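Local coordinates for virulence protein vsdE (Salmonella enterica, PDB 5LQ6) that is a bacterial effector with cysteine hydrolase activity that suppresses host immune responses and contributes to virulence, at residues Q182-W187 with N191-L196; N127-V132 with Q197-H202; Q13-R18 with D37-E42; L83-N86 with D92-S95. The protein carries 4 engineered substitutions. All coordinates share one frame; numbering follows the deposited sequence.

Contact 1: Q182-W187 with N191-L196; sequences QFIDSW and NILPSL
D185 and I192 join the end of strand 180-184 to the returning loop through one backbone hydrogen bond, D185 N to I192 O at 2.8 Å, with an N-H...O angle of 160°. Two CA-H...O contacts accompany it, I184 CA also meeting I192 O and I192 CA lying 3.4 Å from D185 O; residues 191-196 form no regular strand. The Q182 side chain leaves with CG anti to the backbone N (chi1 -179°) and bends at the next torsion. This turns its amide back onto its own strand, where NE2 donates to F183 O at 2.9 Å with that oxygen in the amide plane. The same NE2 gives a hydrogen bond to a water that donates to L193 O; a second water links F183 N to P194 O. The side chains of Q182 and L193 cross at about a right angle, with Q182 CD near L193 CG. L193 CD1 meets I184 CG2 at 3.9 Å, the two side chains lying side by side, while P194 CD sits 3.5 Å from F183 O. Farther along, L196 CD1 reaches F183 CE2 at 3.9 Å. D185 OD2 is hydrogen-bonded to H165, as expected if C76, H165 and D185 form a catalytic triad, and Q182 OE1 to R55. Helices 55-65 and 76-89 cover I184, strand 163-172 pairs with strand 180-184, and helix 129-143 packs against F183 and L196.

Contact 2: N127-V132 with Q197-H202; sequences NSIDEV and QEIKKH
The flat carboxylate of D130 is met by K200 NZ on the syn side of OD1, the nitrogen lying 17° out of the carboxylate plane. NZ donates to D130 OD1 at 3.1 Å and makes a weak second bond to OD2 at 3.2 Å, a salt bridge in which one ammonium group spans both oxygens. K200 first runs with CG anti to its carbonyl carbon (chi1 -75°), and its bend at chi3 then carries the ammonium group across the D130 side chain at about a right angle. The other flat group, the carboxylate of E131, turns back to the start of its own helix: its OE1 receives S128 OG at 2.7 Å through the anti lone pair. S128 OG in turn accepts from E131 N at 3.0 Å, which makes S128 the N-cap of helix 129-143. Next to the salt bridge the contact becomes apolar. I129 CG2 is pressed against K200 CG at 3.3 Å, tighter than usual van der Waals contact, and its other branch, CG1, meets I199 CG2 at 4.0 Å. I129 and I199, both buried, each touch F167 of strand 163-172. A surface ion pair thus adjoins an isoleucine pair where the N-terminal turn of helix 129-143 packs beside short helix 196-200, both against the antiparallel sheet of a fold assigned to the papain-like clan CA.

Contact 3: Q13-R18 with D37-E42; sequences QDIISR and DALSIE. Engineered in segment 37-42: S40 (natural residue Cys).
I16 and I41 cross each other obliquely, with the CD1 methyl of I41 lodged against the outer part of I16. That methyl lies 3.6 Å from I16 CG1 and 3.8 Å from I16 CD1, so one strand residue touches two successive carbons of the helix residue. The first bond of I16 points neither at the strand nor away from it; with CG1 anti to its carbonyl carbon (chi1 -79°) the longer branch reaches the strand. I15 instead faces the strand directly. It uses its short branch: CG2, anti to the backbone N, meets L39 CD2 at 4.0 Å, and the two side chains cross at about a right angle. The same I15 CG2 is 4.3 Å from I41 CD1, so this methyl touches both isoleucines of the helix. L39 and I41 both direct their side chains at the helix, as alternate residues of a strand do, while the intervening S40, an engineered residue, is turned elsewhere. Helix 13-18 and strand 39-41 run at 143° to one another, their axes 10.5 Å apart at closest approach, a separation bridged entirely by aliphatic groups. L94 of the partner strand and Y85 of helix 76-89 also touch I15. This is helix-on-sheet packing: an N-terminal helix laid against one face of the two-stranded antiparallel ribbon formed by strands 39-41 and 94-96, with I15 as its buried residue and I16 at its margin.

Contact 4: L83-N86 with D92-S95; sequences LHYN and DILS
N86 grips the backbone of L94 with both ends of its side-chain amide. L94 N donates to N86 OD1 at 2.9 Å along an almost straight N-H...O line of 176°, lying in the carbonyl plane on a lone pair. In return N86 ND2 donates to L94 O at 2.8 Å, again on a lone pair in the carbonyl plane, so that the paired bonds fix the amide's rotation. OD1 also takes a weak bond from I93 N at 3.2 Å, and a water accepts from ND2 and donates to D92 OD1. The other carboxylate oxygen of D92 is held by Y49. Side chains of M61 and V65 from helix 55-65 also touch N86, whose buried amide is bonded to backbone and water.

Beside the amide lies the ring of Y85, with N86 OD1 near its plane at the edge. CG of Y85 is anti to its backbone N (chi1 179°), which carries the ring out toward the strand. L94 CD1 sits over one face in a CH-pi contact, 3.9 Å from the centroid of the Y85 ring and 26° off its normal. I93 CG2 approaches instead at the edge, 4.0 Å from Y85 CE1. The tyrosine hydroxyl is bonded to S11, and I115 and F116 also touch the side chain. I93 and S95 pair through their backbones with E42 and S40, whereas L94 between them turns its N-H and C=O away from strand 39-41. The asparagine amide bonds to both, as the backbone of a neighbouring strand would, and so docks the two-stranded ribbon on helix 76-89.

Overall arrangement
From the N terminus, contact 3 comes first, returning the chain after 18 residues to bring strand 39-41 against helix 12-19. Contact 4 follows in series and closes over the five residues between its segments, three of them the last of helix 76-89. These two meet through the two-stranded sheet, where S40 N lies 2.9 Å from S95 O. Contact 2 spans a much longer loop, 64 residues, joining helices 129-143 and 196-200, and the short turn of contact 1 lies within it. Contacts 1 and 2 touch through F183, L196 and I129. Helix 76-89 links the two pairs of contacts: L83 packs on I184, joining contact 4 to contact 1, while contacts 2 and 3 stand about 33 Å apart, centre to centre.

Contact 1: Q182-W187 with N191-L196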
loop_
_atom_site.group_PDB
_atom_site.type_symbol
_atom_site.label_atom_id
_atom_site.label_comp_id
_atom_site.label_asym_id
_atom_site.label_seq_id
_atom_site.Cartn_x
_atom_site.Cartn_y
_atom_site.Cartn_z
ATOM N N GLN A 182 4.025 -6.110 10.075
ATOM C CA GLN A 182 4.776 -4.893 9.966
ATOM C C GLN A 182 4.001 -3.879 9.134
ATOM O O GLN A 182 3.855 -4.059 7.927
ATOM C CB GLN A 182 6.139 -5.142 9.374
ATOM C CG GLN A 182 7.015 -3.914 9.248
ATOM C CD GLN A 182 7.383 -3.349 10.587
ATOM O OE1 GLN A 182 8.072 -4.043 11.387
ATOM N NE2 GLN A 182 6.858 -2.177 10.932
ATOM N N PHE A 183 3.538 -2.826 9.780
ATOM C CA PHE A 183 3.010 -1.666 9.028
ATOM C C PHE A 183 4.132 -0.941 8.382
ATOM O O PHE A 183 5.228 -0.794 8.958
ATOM C CB PHE A 183 2.145 -0.812 9.930
ATOM C CG PHE A 183 0.871 -1.499 10.357
ATOM C CD1 PHE A 183 -0.142 -1.687 9.469
ATOM C CD2 PHE A 183 0.687 -1.975 11.659
ATOM C CE1 PHE A 183 -1.349 -2.308 9.822
ATOM C CE2 PHE A 183 -0.502 -2.593 12.000
ATOM C CZ PHE A 183 -1.510 -2.756 11.092
ATOM N N ILE A 184 3.867 -0.456 7.168
ATOM C CA ILE A 184 4.853 0.257 6.353
ATOM C C ILE A 184 4.170 1.518 5.831
ATOM O O ILE A 184 3.125 1.433 5.210
ATOM C CB ILE A 184 5.392 -0.557 5.184
ATOM C CG1 ILE A 184 5.900 -1.904 5.630
ATOM C CG2 ILE A 184 6.448 0.218 4.452
ATOM C CD1 ILE A 184 5.888 -2.922 4.531
ATOM N N ASP A 185 4.737 2.677 6.086
ATOM C CA ASP A 185 4.179 3.936 5.553
ATOM C C ASP A 185 5.283 4.616 4.798
ATOM O O ASP A 185 6.020 5.437 5.385
ATOM C CB ASP A 185 3.531 4.794 6.639
ATOM C CG ASP A 185 2.735 5.929 6.088
ATOM O OD1 ASP A 185 2.926 6.271 4.910
ATOM O OD2 ASP A 185 1.874 6.455 6.822
ATOM N N SER A 186 5.412 4.339 3.495
ATOM C CA SER A 186 6.499 4.883 2.693
ATOM C C SER A 186 6.357 6.383 2.507
ATOM O O SER A 186 7.354 7.073 2.201
ATOM C CB SER A 186 6.613 4.189 1.368
ATOM O OG SER A 186 5.441 4.403 0.559
ATOM N N TRP A 187 5.165 6.913 2.713
ATOM C CA TRP A 187 4.920 8.372 2.686
ATOM C C TRP A 187 5.475 9.088 3.893
ATOM O O TRP A 187 5.911 10.263 3.826
ATOM C CB TRP A 187 3.416 8.596 2.547
ATOM C CG TRP A 187 2.946 9.994 2.602
ATOM C CD1 TRP A 187 2.811 10.820 1.535
ATOM C CD2 TRP A 187 2.567 10.718 3.746
ATOM N NE1 TRP A 187 2.365 12.049 1.962
ATOM C CE2 TRP A 187 2.161 12.003 3.312
ATOM C CE3 TRP A 187 2.455 10.402 5.095
ATOM C CZ2 TRP A 187 1.708 12.981 4.211
ATOM C CZ3 TRP A 187 1.981 11.404 6.003
ATOM C CH2 TRP A 187 1.651 12.661 5.538
ATOM N N ASN A 191 9.263 7.951 9.725
ATOM C CA ASN A 191 9.110 6.653 10.379
ATOM C C ASN A 191 8.373 5.683 9.428
ATOM O O ASN A 191 7.181 5.481 9.560
ATOM C CB ASN A 191 8.378 6.805 11.705
ATOM C CG ASN A 191 8.350 5.590 12.576
ATOM O OD1 ASN A 191 9.155 4.678 12.413
ATOM N ND2 ASN A 191 7.429 5.533 13.492
ATOM N N ILE A 192 9.113 5.148 8.493
ATOM C CA ILE A 192 8.502 4.370 7.421
ATOM C C ILE A 192 8.084 2.967 7.905
ATOM O O ILE A 192 7.230 2.342 7.244
ATOM C CB ILE A 192 9.371 4.283 6.175
ATOM C CG1 ILE A 192 10.699 3.621 6.478
ATOM C CG2 ILE A 192 9.547 5.669 5.566
ATOM C CD1 ILE A 192 11.558 3.358 5.252
ATOM N N LEU A 193 8.635 2.484 9.004
ATOM C CA LEU A 193 8.255 1.218 9.600
ATOM C C LEU A 193 7.756 1.437 11.007
ATOM O O LEU A 193 8.470 1.111 11.998
ATOM C CB LEU A 193 9.365 0.172 9.586
ATOM C CG LEU A 193 9.467 -0.760 8.391
ATOM C CD1 LEU A 193 9.388 -0.211 7.029
ATOM C CD2 LEU A 193 10.743 -1.608 8.575
ATOM N N PRO A 194 6.553 2.021 11.165
ATOM C CA PRO A 194 6.016 2.291 12.516
ATOM C C PRO A 194 5.619 1.018 13.219
ATOM O O PRO A 194 5.160 0.068 12.574
ATOM C CB PRO A 194 4.845 3.191 12.241
ATOM C CG PRO A 194 4.380 2.725 10.881
ATOM C CD PRO A 194 5.618 2.458 10.115
ATOM N N SER A 195 5.709 1.014 14.536
ATOM C CA SER A 195 5.093 -0.025 15.320
ATOM C C SER A 195 3.619 0.205 15.392
ATOM O O SER A 195 3.144 1.276 15.054
ATOM C CB SER A 195 5.644 -0.049 16.739
ATOM O OG SER A 195 5.270 1.150 17.424
ATOM N N LEU A 196 2.862 -0.802 15.850
ATOM C CA LEU A 196 1.435 -0.613 16.061
ATOM C C LEU A 196 1.170 0.577 16.991
ATOM O O LEU A 196 0.321 1.423 16.704
ATOM C CB LEU A 196 0.838 -1.901 16.631
ATOM C CG LEU A 196 -0.674 -1.781 16.926
ATOM C CD1 LEU A 196 -1.475 -1.678 15.659
ATOM C CD2 LEU A 196 -1.129 -3.015 17.712
HETATM O O HOH W 1 8.130 -1.248 13.422
HETATM O O HOH W 2 4.055 -2.389 12.588
#

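Contact 2: N127-V132 with Q197-H202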
loop_
_atom_site.group_PDB
_atom_site.type_symbol
_atom_site.label_atom_id
_atom_site.label_comp_id
_atom_site.label_asym_id
_atom_site.label_seq_id
_atom_site.Cartn_x
_atom_site.Cartn_y
_atom_site.Cartn_z
ATOM N N ASN A 127 -12.836 -1.230 12.350
ATOM C CA ASN A 127 -12.991 -0.083 13.179
ATOM C C ASN A 127 -11.754 0.390 13.913
ATOM O O ASN A 127 -11.797 1.391 14.639
ATOM C CB ASN A 127 -14.033 -0.390 14.257
ATOM C CG ASN A 127 -15.405 -0.568 13.697
ATOM O OD1 ASN A 127 -15.797 0.175 12.809
ATOM N ND2 ASN A 127 -16.155 -1.523 14.225
ATOM N N SER A 128 -10.606 -0.286 13.754
ATOM C CA SER A 128 -9.406 0.091 14.447
ATOM C C SER A 128 -8.211 -0.546 13.765
ATOM O O SER A 128 -8.319 -1.563 13.078
ATOM C CB SER A 128 -9.448 -0.326 15.950
ATOM O OG SER A 128 -9.390 -1.709 16.029
ATOM N N ILE A 129 -7.048 0.058 13.962
ATOM C CA ILE A 129 -5.805 -0.530 13.452
ATOM C C ILE A 129 -5.510 -1.854 14.126
ATOM O O ILE A 129 -4.978 -2.762 13.538
ATOM C CB ILE A 129 -4.690 0.550 13.509
ATOM C CG1 ILE A 129 -3.499 0.154 12.604
ATOM C CG2 ILE A 129 -4.257 0.754 14.907
ATOM C CD1 ILE A 129 -3.822 0.224 11.159
ATOM N N ASP A 130 -5.951 -2.032 15.379
ATOM C CA ASP A 130 -5.831 -3.301 16.046
ATOM C C ASP A 130 -6.603 -4.392 15.349
ATOM O O ASP A 130 -6.174 -5.542 15.210
ATOM C CB ASP A 130 -6.327 -3.167 17.514
ATOM C CG ASP A 130 -5.721 -1.972 18.208
ATOM O OD1 ASP A 130 -6.183 -0.778 17.946
ATOM O OD2 ASP A 130 -4.747 -2.239 18.927
ATOM N N GLU A 131 -7.799 -4.046 14.907
ATOM C CA GLU A 131 -8.622 -4.992 14.162
ATOM C C GLU A 131 -8.056 -5.288 12.783
ATOM O O GLU A 131 -8.174 -6.417 12.286
ATOM C CB GLU A 131 -10.013 -4.453 14.126
ATOM C CG GLU A 131 -10.647 -4.613 15.508
ATOM C CD GLU A 131 -11.967 -3.909 15.647
ATOM O OE1 GLU A 131 -11.913 -2.699 15.901
ATOM O OE2 GLU A 131 -13.044 -4.590 15.551
ATOM N N VAL A 132 -7.476 -4.277 12.144
ATOM C CA VAL A 132 -6.724 -4.502 10.911
ATOM C C VAL A 132 -5.628 -5.539 11.134
ATOM O O VAL A 132 -5.497 -6.491 10.334
ATOM C CB VAL A 132 -6.132 -3.203 10.396
ATOM C CG1 VAL A 132 -5.156 -3.477 9.245
ATOM C CG2 VAL A 132 -7.213 -2.226 9.925
ATOM N N GLN A 197 1.886 0.644 18.084
ATOM C CA GLN A 197 1.715 1.751 19.051
ATOM C C GLN A 197 1.939 3.076 18.365
ATOM O O GLN A 197 1.202 4.056 18.572
ATOM C CB GLN A 197 2.662 1.535 20.239
ATOM C CG GLN A 197 2.756 2.662 21.264
ATOM C CD GLN A 197 3.552 2.231 22.510
ATOM O OE1 GLN A 197 4.672 2.671 22.746
ATOM N NE2 GLN A 197 2.963 1.350 23.301
ATOM N N GLU A 198 2.973 3.174 17.522
ATOM C CA GLU A 198 3.312 4.436 16.893
ATOM C C GLU A 198 2.240 4.814 15.897
ATOM O O GLU A 198 1.817 5.977 15.858
ATOM C CB GLU A 198 4.678 4.313 16.183
ATOM C CG GLU A 198 5.808 4.420 17.170
ATOM C CD GLU A 198 7.121 3.930 16.661
ATOM O OE1 GLU A 198 7.218 3.390 15.536
ATOM O OE2 GLU A 198 8.114 4.082 17.383
ATOM N N ILE A 199 1.796 3.894 15.040
ATOM C CA ILE A 199 0.826 4.268 14.039
ATOM C C ILE A 199 -0.531 4.625 14.657
ATOM O O ILE A 199 -1.245 5.480 14.134
ATOM C CB ILE A 199 0.770 3.193 12.933
ATOM C CG1 ILE A 199 0.295 3.840 11.619
ATOM C CG2 ILE A 199 -0.016 1.998 13.397
ATOM C CD1 ILE A 199 0.339 2.909 10.440
ATOM N N LYS A 200 -0.863 4.008 15.763
ATOM C CA LYS A 200 -2.109 4.316 16.498
ATOM C C LYS A 200 -2.181 5.778 16.925
ATOM O O LYS A 200 -3.302 6.315 17.063
ATOM C CB LYS A 200 -2.261 3.442 17.745
ATOM C CG LYS A 200 -2.662 2.021 17.466
ATOM C CD LYS A 200 -2.966 1.198 18.706
ATOM C CE LYS A 200 -4.320 1.605 19.276
ATOM N NZ LYS A 200 -4.740 0.632 20.305
ATOM N N LYS A 201 -1.043 6.437 17.118
ATOM C CA LYS A 201 -0.994 7.871 17.445
ATOM C C LYS A 201 -1.633 8.725 16.397
ATOM O O LYS A 201 -2.083 9.820 16.696
ATOM C CB LYS A 201 0.453 8.361 17.646
ATOM C CG LYS A 201 1.222 7.660 18.751
ATOM C CD LYS A 201 0.539 7.668 20.078
ATOM C CE LYS A 201 1.450 7.056 21.157
ATOM N NZ LYS A 201 2.916 7.263 20.877
ATOM N N HIS A 202 -1.717 8.223 15.164
ATOM C CA HIS A 202 -2.261 8.988 14.057
ATOM C C HIS A 202 -3.765 8.783 13.891
ATOM O O HIS A 202 -4.329 9.316 12.924
ATOM C CB HIS A 202 -1.555 8.655 12.760
ATOM C CG HIS A 202 -0.090 8.815 12.836
ATOM N ND1 HIS A 202 0.490 10.011 13.193
ATOM C CD2 HIS A 202 0.923 7.952 12.581
ATOM C CE1 HIS A 202 1.801 9.861 13.202
ATOM N NE2 HIS A 202 2.079 8.635 12.814
#

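Contact 3: Q13-R18 with D37-E42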
loop_
_atom_site.group_PDB
_atom_site.type_symbol
_atom_site.label_atom_id
_atom_site.label_comp_id
_atom_site.label_asym_id
_atom_site.label_seq_id
_atom_site.Cartn_x
_atom_site.Cartn_y
_atom_site.Cartn_z
ATOM N N GLN A 13 4.742 -3.718 -18.788
ATOM C CA GLN A 13 4.336 -3.258 -20.105
ATOM C C GLN A 13 2.840 -3.061 -20.204
ATOM O O GLN A 13 2.403 -2.158 -20.920
ATOM C CB GLN A 13 4.845 -4.161 -21.215
ATOM C CG GLN A 13 4.277 -5.555 -21.284
ATOM C CD GLN A 13 4.942 -6.372 -22.403
ATOM O OE1 GLN A 13 6.068 -6.059 -22.844
ATOM N NE2 GLN A 13 4.247 -7.413 -22.871
ATOM N N ASP A 14 2.056 -3.882 -19.500
ATOM C CA ASP A 14 0.599 -3.618 -19.382
ATOM C C ASP A 14 0.254 -2.318 -18.671
ATOM O O ASP A 14 -0.709 -1.639 -19.019
ATOM C CB ASP A 14 -0.103 -4.801 -18.717
ATOM C CG ASP A 14 -0.162 -6.053 -19.612
ATOM O OD1 ASP A 14 0.154 -5.981 -20.810
ATOM O OD2 ASP A 14 -0.540 -7.124 -19.098
ATOM N N ILE A 15 1.049 -1.939 -17.679
ATOM C CA ILE A 15 0.920 -0.614 -17.038
ATOM C C ILE A 15 1.128 0.504 -18.057
ATOM O O ILE A 15 0.403 1.487 -18.125
ATOM C CB ILE A 15 1.901 -0.452 -15.833
ATOM C CG1 ILE A 15 1.602 -1.538 -14.793
ATOM C CG2 ILE A 15 1.866 0.942 -15.281
ATOM C CD1 ILE A 15 2.601 -1.553 -13.647
ATOM N N ILE A 16 2.181 0.343 -18.848
ATOM C CA ILE A 16 2.519 1.337 -19.861
ATOM C C ILE A 16 1.405 1.474 -20.888
ATOM O O ILE A 16 1.024 2.598 -21.222
ATOM C CB ILE A 16 3.856 0.938 -20.517
ATOM C CG1 ILE A 16 4.999 1.350 -19.551
ATOM C CG2 ILE A 16 4.012 1.623 -21.873
ATOM C CD1 ILE A 16 6.307 0.641 -19.850
ATOM N N SER A 17 0.818 0.374 -21.277
ATOM C CA SER A 17 -0.275 0.425 -22.243
ATOM C C SER A 17 -1.486 1.141 -21.638
ATOM O O SER A 17 -2.106 1.992 -22.257
ATOM C CB SER A 17 -0.623 -0.933 -22.810
ATOM O OG SER A 17 -1.031 -1.868 -21.872
ATOM N N ARG A 18 -1.811 0.792 -20.398
ATOM C CA ARG A 18 -2.997 1.429 -19.758
ATOM C C ARG A 18 -2.835 2.904 -19.537
ATOM O O ARG A 18 -3.732 3.688 -19.814
ATOM C CB ARG A 18 -3.319 0.699 -18.456
ATOM C CG ARG A 18 -3.859 -0.700 -18.637
ATOM C CD ARG A 18 -4.352 -1.345 -17.347
ATOM N NE ARG A 18 -3.236 -1.628 -16.439
ATOM C CZ ARG A 18 -2.648 -2.798 -16.300
ATOM N NH1 ARG A 18 -3.023 -3.836 -17.021
ATOM N NH2 ARG A 18 -1.649 -2.941 -15.401
ATOM N N ASP A 37 3.101 11.218 -14.914
ATOM C CA ASP A 37 4.221 12.097 -14.616
ATOM C C ASP A 37 5.064 11.590 -13.438
ATOM O O ASP A 37 6.300 11.723 -13.434
ATOM C CB ASP A 37 3.717 13.516 -14.321
ATOM C CG ASP A 37 3.197 14.237 -15.591
ATOM O OD1 ASP A 37 3.595 13.868 -16.728
ATOM O OD2 ASP A 37 2.346 15.146 -15.414
ATOM N N ALA A 38 4.377 11.053 -12.427
ATOM C CA ALA A 38 5.050 10.635 -11.207
ATOM C C ALA A 38 5.675 9.264 -11.322
ATOM O O ALA A 38 6.653 8.972 -10.663
ATOM C CB ALA A 38 4.102 10.667 -10.040
ATOM N N LEU A 39 5.097 8.390 -12.101
ATOM C CA LEU A 39 5.479 6.980 -12.029
ATOM C C LEU A 39 6.716 6.680 -12.819
ATOM O O LEU A 39 6.837 7.141 -13.962
ATOM C CB LEU A 39 4.317 6.125 -12.514
ATOM C CG LEU A 39 4.412 4.631 -12.395
ATOM C CD1 LEU A 39 4.415 4.296 -10.935
ATOM C CD2 LEU A 39 3.221 3.989 -13.037
ATOM N N SER A 40 7.679 5.983 -12.210
ATOM C CA SER A 40 8.844 5.408 -12.871
ATOM C C SER A 40 8.813 3.881 -12.870
ATOM O O SER A 40 8.480 3.235 -11.850
ATOM C CB SER A 40 10.119 5.826 -12.136
ATOM O OG SER A 40 10.308 7.191 -12.255
ATOM N N ILE A 41 9.264 3.294 -13.966
ATOM C CA ILE A 41 9.374 1.878 -14.135
ATOM C C ILE A 41 10.820 1.563 -14.409
ATOM O O ILE A 41 11.396 2.036 -15.408
ATOM C CB ILE A 41 8.482 1.388 -15.287
ATOM C CG1 ILE A 41 7.044 1.900 -15.083
ATOM C CG2 ILE A 41 8.564 -0.120 -15.431
ATOM C CD1 ILE A 41 6.037 1.426 -16.133
ATOM N N GLU A 42 11.436 0.802 -13.517
ATOM C CA GLU A 42 12.788 0.328 -13.729
ATOM C C GLU A 42 12.722 -1.055 -14.358
ATOM O O GLU A 42 12.211 -1.982 -13.707
ATOM C CB GLU A 42 13.505 0.292 -12.398
ATOM C CG GLU A 42 15.003 0.032 -12.478
ATOM C CD GLU A 42 15.815 1.065 -11.705
ATOM O OE1 GLU A 42 15.467 1.428 -10.545
ATOM O OE2 GLU A 42 16.810 1.550 -12.276
#

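Contact 4: L83-N86 with D92-S95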
loop_
_atom_site.group_PDB
_atom_site.type_symbol
_atom_site.label_atom_id
_atom_site.label_comp_id
_atom_site.label_asym_id
_atom_site.label_seq_id
_atom_site.Cartn_x
_atom_site.Cartn_y
_atom_site.Cartn_z
ATOM N N LEU A 83 4.428 0.239 -3.884
ATOM C CA LEU A 83 5.080 -0.669 -2.955
ATOM C C LEU A 83 4.427 -2.020 -2.983
ATOM O O LEU A 83 5.085 -3.051 -2.927
ATOM C CB LEU A 83 5.053 -0.063 -1.545
ATOM C CG LEU A 83 5.750 -0.867 -0.462
ATOM C CD1 LEU A 83 7.194 -1.166 -0.844
ATOM C CD2 LEU A 83 5.680 -0.120 0.875
ATOM N N HIS A 84 3.088 -2.073 -2.991
ATOM C CA HIS A 84 2.384 -3.347 -3.070
ATOM C C HIS A 84 2.759 -4.179 -4.290
ATOM O O HIS A 84 2.930 -5.391 -4.228
ATOM C CB HIS A 84 0.885 -3.086 -3.001
ATOM C CG HIS A 84 0.046 -4.302 -2.850
ATOM N ND1 HIS A 84 -0.046 -4.996 -1.668
ATOM C CD2 HIS A 84 -0.807 -4.914 -3.695
ATOM C CE1 HIS A 84 -0.848 -6.022 -1.814
ATOM N NE2 HIS A 84 -1.349 -5.988 -3.031
ATOM N N TYR A 85 2.811 -3.492 -5.413
ATOM C CA TYR A 85 3.239 -4.126 -6.647
ATOM C C TYR A 85 4.661 -4.679 -6.553
ATOM O O TYR A 85 4.902 -5.816 -6.951
ATOM C CB TYR A 85 3.136 -3.126 -7.792
ATOM C CG TYR A 85 3.577 -3.599 -9.166
ATOM C CD1 TYR A 85 4.881 -3.553 -9.554
ATOM C CD2 TYR A 85 2.636 -4.089 -10.031
ATOM C CE1 TYR A 85 5.245 -3.964 -10.848
ATOM C CE2 TYR A 85 2.982 -4.481 -11.336
ATOM C CZ TYR A 85 4.303 -4.420 -11.691
ATOM O OH TYR A 85 4.704 -4.849 -12.993
ATOM N N ASN A 86 5.583 -3.878 -6.059
ATOM C CA ASN A 86 6.995 -4.289 -5.907
ATOM C C ASN A 86 7.097 -5.500 -4.965
ATOM O O ASN A 86 7.819 -6.458 -5.224
ATOM C CB ASN A 86 7.850 -3.142 -5.394
ATOM C CG ASN A 86 8.024 -2.029 -6.422
ATOM O OD1 ASN A 86 7.617 -2.205 -7.580
ATOM N ND2 ASN A 86 8.523 -0.913 -6.006
ATOM N N ASP A 92 12.186 -4.232 -7.008
ATOM C CA ASP A 92 12.038 -2.790 -6.990
ATOM C C ASP A 92 11.784 -2.276 -8.400
ATOM O O ASP A 92 12.726 -1.991 -9.130
ATOM C CB ASP A 92 13.238 -2.057 -6.377
ATOM C CG ASP A 92 13.343 -2.236 -4.880
ATOM O OD1 ASP A 92 12.304 -2.349 -4.185
ATOM O OD2 ASP A 92 14.480 -2.245 -4.346
ATOM N N ILE A 93 10.529 -2.193 -8.802
ATOM C CA ILE A 93 10.129 -1.837 -10.215
ATOM C C ILE A 93 9.516 -0.484 -10.304
ATOM O O ILE A 93 9.968 0.368 -11.049
ATOM C CB ILE A 93 9.215 -2.896 -10.812
ATOM C CG1 ILE A 93 9.919 -4.243 -10.864
ATOM C CG2 ILE A 93 8.691 -2.457 -12.199
ATOM C CD1 ILE A 93 9.012 -5.408 -11.104
ATOM N N LEU A 94 8.449 -0.223 -9.515
ATOM C CA LEU A 94 7.749 1.032 -9.551
ATOM C C LEU A 94 8.170 1.992 -8.463
ATOM O O LEU A 94 8.442 1.568 -7.333
ATOM C CB LEU A 94 6.250 0.785 -9.433
ATOM C CG LEU A 94 5.585 -0.168 -10.400
ATOM C CD1 LEU A 94 4.088 -0.187 -10.145
ATOM C CD2 LEU A 94 5.824 0.260 -11.850
ATOM N N SER A 95 8.224 3.280 -8.776
ATOM C CA SER A 95 8.500 4.303 -7.806
ATOM C C SER A 95 7.837 5.595 -8.225
ATOM O O SER A 95 7.395 5.714 -9.378
ATOM C CB SER A 95 10.000 4.480 -7.582
ATOM O OG SER A 95 10.649 4.945 -8.761
HETATM O O HOH W 3 9.874 -1.188 -3.511
#